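Local coordinates for protein exoglucanase A (Cellulomonas fimi, PDB 7CBD) that hydrolyses 1,4-beta-glucosidic linkages of cellulose with inversion of anomeric configuration, releasing cellobiose from non-reducing chain ends through the family 6 catalytic domain modelled here, at residues A[25-29]-A[42-46]; A[237-241]-A[268-272]. All coordinates share one frame. Residues are numbered along the deposited sequence.

Interaction 1 of 2, residues A[25-29]-A[42-46]; sequences VNAAA and MRTVA
Two consecutive helices, 19-30 and 36-45, fold back on one another as an antiparallel helical hairpin, in which residues 25-29 pack against 42-46. Residues 25-29 and 42-45 are alpha-helical, and the CA atoms pair in opposite directions: Val25 with Ala46 at 5.5 Å, Asn26 with Arg43 at 5.9 Å and Ala29 with Met42 at 5.4 Å. Val25, in the t rotamer, drives CG1 to 3.1 Å from Met42 O, the same carbonyl that accepts from Ala46 N at 3.1 Å, and to 3.6 Å from Ala46 CB. Met42 is m, t, t, an extended side chain that runs past the flank of the partner helix at Ala28 and Ala29: its CB sits 3.7 Å from Ala29 CB, its SD 3.7 Å from Ala29 CA and 4.2 Å from Ala28 CB. Phe420 of helix 417-425 packs on both Val25 and Met42, closing that flank. At the more exposed flank, Asn26 (m) swings OD1 to 3.5 Å from Ala46 CB, and Arg43, m at chi1, passes its CG 3.9 Å from Ala29 CB before its NE hydrogen-bonds to the carbonyl O of Thr434. The small Ala29 and Ala46 let the backbones come this close. With no hydrogen bond between the segments, the contact is held by van der Waals fit and burial of apolar surface, the polar groups of Asn26 and Arg43 being kept to its margin.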
loop_
_atom_site.group_PDB
_atom_site.type_symbol
_atom_site.label_atom_id
_atom_site.label_comp_id
_atom_site.label_asym_id
_atom_site.label_seq_id
_atom_site.Cartn_x
_atom_site.Cartn_y
_atom_site.Cartn_z
ATOM N N VAL A 25 9.498 7.943 13.817
ATOM C CA VAL A 25 8.971 6.946 14.742
ATOM C C VAL A 25 9.632 7.088 16.106
ATOM O O VAL A 25 8.961 7.065 17.146
ATOM C CB VAL A 25 9.149 5.529 14.170
ATOM C CG1 VAL A 25 8.750 4.495 15.212
ATOM C CG2 VAL A 25 8.343 5.359 12.898
ATOM N N ASN A 26 10.957 7.241 16.129
ATOM C CA ASN A 26 11.648 7.385 17.408
ATOM C C ASN A 26 11.218 8.651 18.147
ATOM O O ASN A 26 11.157 8.658 19.382
ATOM C CB ASN A 26 13.164 7.345 17.201
ATOM C CG ASN A 26 13.678 5.940 16.939
ATOM O OD1 ASN A 26 13.157 4.964 17.478
ATOM N ND2 ASN A 26 14.708 5.833 16.111
ATOM N N ALA A 27 10.930 9.735 17.423
ATOM C CA ALA A 27 10.405 10.927 18.080
ATOM C C ALA A 27 9.042 10.646 18.699
ATOM O O ALA A 27 8.766 11.057 19.834
ATOM C CB ALA A 27 10.340 12.092 17.091
ATOM N N ALA A 28 8.181 9.926 17.973
ATOM C CA ALA A 28 6.899 9.522 18.538
ATOM C C ALA A 28 7.093 8.672 19.787
ATOM O O ALA A 28 6.352 8.822 20.768
ATOM C CB ALA A 28 6.075 8.775 17.494
ATOM N N ALA A 29 8.090 7.782 19.773
ATOM C CA ALA A 29 8.362 6.953 20.945
ATOM C C ALA A 29 8.759 7.811 22.138
ATOM O O ALA A 29 8.318 7.563 23.267
ATOM C CB ALA A 29 9.459 5.936 20.625
ATOM N N MET A 42 7.132 1.109 19.821
ATOM C CA MET A 42 7.408 2.062 18.750
ATOM C C MET A 42 8.866 1.988 18.311
ATOM O O MET A 42 9.159 2.043 17.112
ATOM C CB MET A 42 7.033 3.478 19.184
ATOM C CG MET A 42 5.549 3.668 19.413
ATOM S SD MET A 42 5.164 5.387 19.803
ATOM C CE MET A 42 3.377 5.366 19.693
ATOM N N ARG A 43 9.794 1.832 19.262
ATOM C CA ARG A 43 11.198 1.704 18.883
ATOM C C ARG A 43 11.432 0.485 17.996
ATOM O O ARG A 43 12.229 0.540 17.055
ATOM C CB ARG A 43 12.088 1.684 20.124
ATOM C CG ARG A 43 12.099 3.020 20.862
ATOM C CD ARG A 43 13.201 3.104 21.903
ATOM N NE ARG A 43 13.044 2.119 22.972
ATOM C CZ ARG A 43 12.426 2.352 24.130
ATOM N NH1 ARG A 43 11.877 3.536 24.384
ATOM N NH2 ARG A 43 12.353 1.389 25.039
ATOM N N THR A 44 10.731 -0.622 18.264
ATOM C CA THR A 44 10.835 -1.786 17.384
ATOM C C THR A 44 10.343 -1.463 15.979
ATOM O O THR A 44 10.967 -1.855 14.986
ATOM C CB THR A 44 10.038 -2.952 17.965
ATOM O OG1 THR A 44 10.552 -3.263 19.260
ATOM C CG2 THR A 44 10.138 -4.184 17.064
ATOM N N VAL A 45 9.229 -0.740 15.878
ATOM C CA VAL A 45 8.684 -0.377 14.572
ATOM C C VAL A 45 9.696 0.425 13.761
ATOM O O VAL A 45 9.804 0.258 12.537
ATOM C CB VAL A 45 7.356 0.375 14.763
ATOM C CG1 VAL A 45 6.862 0.985 13.454
ATOM C CG2 VAL A 45 6.302 -0.552 15.347
ATOM N N ALA A 46 10.461 1.296 14.430
ATOM C CA ALA A 46 11.418 2.174 13.753
ATOM C C ALA A 46 12.515 1.416 13.013
ATOM O O ALA A 46 13.161 1.989 12.125
ATOM C CB ALA A 46 12.051 3.134 14.763
#

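Interaction 2 of 2, residues A[237-241]-A[268-272]; sequences TPLEE and FDEID
Leu239 lays its CD1 methyl against CD1 of Ile271, 3.8 Å away, although its CA-to-CB bond points away from the helix that starts at Glu270. With chi1 t and chi2 p it also reaches Phe361 and Val294 on neighbouring strands. The backbone of 237-241 is irregular: extended at Pro238 (-63/153), helical at Leu239 (-60/-50), extended again at Glu240 (-140/147). This kink presents two successive carbonyls to the helix start, so that Glu270 N donates to Pro238 O at 3.0 Å and Ile271 N to Leu239 O at 3.0 Å. The third amide is met from within: Asp269, the N-cap, has chi1 p and takes Asp272 N on OD1 at 2.9 Å, while its OD2 accepts from Glu241 N at 3.0 Å. CA pairs are Leu239 with Glu270 at 4.9 Å and Glu240 with Asp269 at 5.1 Å. Glu241 (m, m) rests CG 3.6 Å from Phe268 O, and water 2 links Glu241 OE2 (2.6 Å) to that same Phe268 O (2.7 Å); the Glu241 carboxylate also accepts from the amides of Val325 and Asp326. Thr237 CG2 lies 3.4 Å from Glu270 OE2, hydrogen-bonded to Ser196, while Thr237 OG1 is hydrogen-bonded to His195. The side chain of Thr237 is about 11 Å from that of Asp371, a predicted active-site residue. This is a helix N-cap reinforced by loop carbonyls, set in the long beta-alpha-beta crossover from strand 228-231 through helix 270-283 to parallel strand 291-295 of the distorted family 6 barrel.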
loop_
_atom_site.group_PDB
_atom_site.type_symbol
_atom_site.label_atom_id
_atom_site.label_comp_id
_atom_site.label_asym_id
_atom_site.label_seq_id
_atom_site.Cartn_x
_atom_site.Cartn_y
_atom_site.Cartn_z
ATOM N N THR A 237 -7.198 -3.757 4.365
ATOM C CA THR A 237 -7.896 -5.030 4.272
ATOM C C THR A 237 -7.013 -6.130 4.853
ATOM O O THR A 237 -5.821 -6.193 4.526
ATOM C CB THR A 237 -8.226 -5.307 2.814
ATOM O OG1 THR A 237 -9.071 -4.252 2.339
ATOM C CG2 THR A 237 -8.937 -6.641 2.667
ATOM N N PRO A 238 -7.536 -6.984 5.738
ATOM C CA PRO A 238 -6.658 -7.910 6.464
ATOM C C PRO A 238 -5.942 -8.887 5.552
ATOM O O PRO A 238 -6.420 -9.242 4.473
ATOM C CB PRO A 238 -7.604 -8.652 7.419
ATOM C CG PRO A 238 -8.966 -8.357 6.950
ATOM C CD PRO A 238 -8.920 -7.038 6.232
ATOM N N LEU A 239 -4.782 -9.330 6.027
ATOM C CA LEU A 239 -4.055 -10.394 5.353
ATOM C C LEU A 239 -4.902 -11.659 5.289
ATOM O O LEU A 239 -5.052 -12.274 4.226
ATOM C CB LEU A 239 -2.742 -10.641 6.097
ATOM C CG LEU A 239 -1.768 -11.613 5.441
ATOM C CD1 LEU A 239 -1.315 -11.082 4.075
ATOM C CD2 LEU A 239 -0.582 -11.866 6.348
ATOM N N GLU A 240 -5.463 -12.061 6.429
ATOM C CA GLU A 240 -6.369 -13.195 6.520
ATOM C C GLU A 240 -7.501 -12.847 7.473
ATOM O O GLU A 240 -7.314 -12.100 8.440
ATOM C CB GLU A 240 -5.671 -14.456 7.053
ATOM C CG GLU A 240 -4.747 -15.118 6.050
ATOM C CD GLU A 240 -4.425 -16.553 6.408
ATOM O OE1 GLU A 240 -3.688 -16.761 7.390
ATOM O OE2 GLU A 240 -4.910 -17.470 5.706
ATOM N N GLU A 241 -8.685 -13.390 7.181
ATOM C CA GLU A 241 -9.784 -13.379 8.134
ATOM C C GLU A 241 -9.792 -14.734 8.829
ATOM O O GLU A 241 -10.306 -15.711 8.267
ATOM C CB GLU A 241 -11.117 -13.123 7.426
ATOM C CG GLU A 241 -11.366 -11.654 7.093
ATOM C CD GLU A 241 -11.652 -10.795 8.318
ATOM O OE1 GLU A 241 -11.700 -11.332 9.449
ATOM O OE2 GLU A 241 -11.829 -9.573 8.152
ATOM N N PHE A 268 -12.407 -12.195 1.032
ATOM C CA PHE A 268 -12.501 -11.525 2.321
ATOM C C PHE A 268 -11.159 -10.988 2.803
ATOM O O PHE A 268 -11.114 -10.268 3.807
ATOM C CB PHE A 268 -12.983 -12.500 3.403
ATOM C CG PHE A 268 -14.408 -12.983 3.255
ATOM C CD1 PHE A 268 -15.251 -12.544 2.243
ATOM C CD2 PHE A 268 -14.901 -13.892 4.179
ATOM C CE1 PHE A 268 -16.560 -13.014 2.163
ATOM C CE2 PHE A 268 -16.199 -14.356 4.107
ATOM C CZ PHE A 268 -17.030 -13.923 3.096
ATOM N N ASP A 269 -10.062 -11.349 2.148
ATOM C CA ASP A 269 -8.744 -10.975 2.645
ATOM C C ASP A 269 -7.754 -11.006 1.494
ATOM O O ASP A 269 -8.079 -11.419 0.379
ATOM C CB ASP A 269 -8.308 -11.863 3.822
ATOM C CG ASP A 269 -8.299 -13.342 3.482
ATOM O OD1 ASP A 269 -7.800 -13.694 2.399
ATOM O OD2 ASP A 269 -8.766 -14.154 4.316
ATOM N N GLU A 270 -6.535 -10.558 1.783
ATOM C CA GLU A 270 -5.560 -10.337 0.725
ATOM C C GLU A 270 -4.820 -11.602 0.327
ATOM O O GLU A 270 -4.343 -11.687 -0.807
ATOM C CB GLU A 270 -4.597 -9.211 1.114
ATOM C CG GLU A 270 -5.292 -7.851 1.235
ATOM C CD GLU A 270 -5.961 -7.419 -0.063
ATOM O OE1 GLU A 270 -5.243 -7.006 -0.996
ATOM O OE2 GLU A 270 -7.207 -7.503 -0.163
ATOM N N ILE A 271 -4.718 -12.589 1.220
ATOM C CA ILE A 271 -4.211 -13.893 0.800
ATOM C C ILE A 271 -5.101 -14.469 -0.293
ATOM O O ILE A 271 -4.625 -14.910 -1.345
ATOM C CB ILE A 271 -4.084 -14.846 2.005
ATOM C CG1 ILE A 271 -2.923 -14.417 2.913
ATOM C CG2 ILE A 271 -3.910 -16.294 1.541
ATOM C CD1 ILE A 271 -1.578 -14.376 2.228
ATOM N N ASP A 272 -6.413 -14.452 -0.069
ATOM C CA ASP A 272 -7.315 -14.988 -1.079
ATOM C C ASP A 272 -7.311 -14.128 -2.335
ATOM O O ASP A 272 -7.379 -14.651 -3.453
ATOM C CB ASP A 272 -8.719 -15.139 -0.496
ATOM C CG ASP A 272 -8.775 -16.168 0.628
ATOM O OD1 ASP A 272 -7.830 -16.975 0.752
ATOM O OD2 ASP A 272 -9.757 -16.172 1.396
HETATM O O HOH W 1 -6.870 -16.847 3.530
HETATM O O HOH W 2 -12.528 -8.914 5.725
HETATM O O HOH W 3 -9.073 -16.802 6.018
#

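Both contacts are largely buried, but they join different parts of the domain, with centres 27 Å apart and nearest atoms about 16 Å apart. Interaction 1 lies farther out, about 20 Å from the chain centre against 14 Å for interaction 2, and pairs neighbouring helices near the N-terminus, away from the annotated sites. Helix sides meet there, their main-chain groups largely committed to their own helices, so packing does the work. Interaction 2 joins an irregular loop to a helix beginning, where the first amides have no carbonyl of a preceding turn to bond; hydrogen bonds and bridging waters there add to the packing, and interaction 1 has no hydrogen bonds between its segments. The two contacts share no helix or strand.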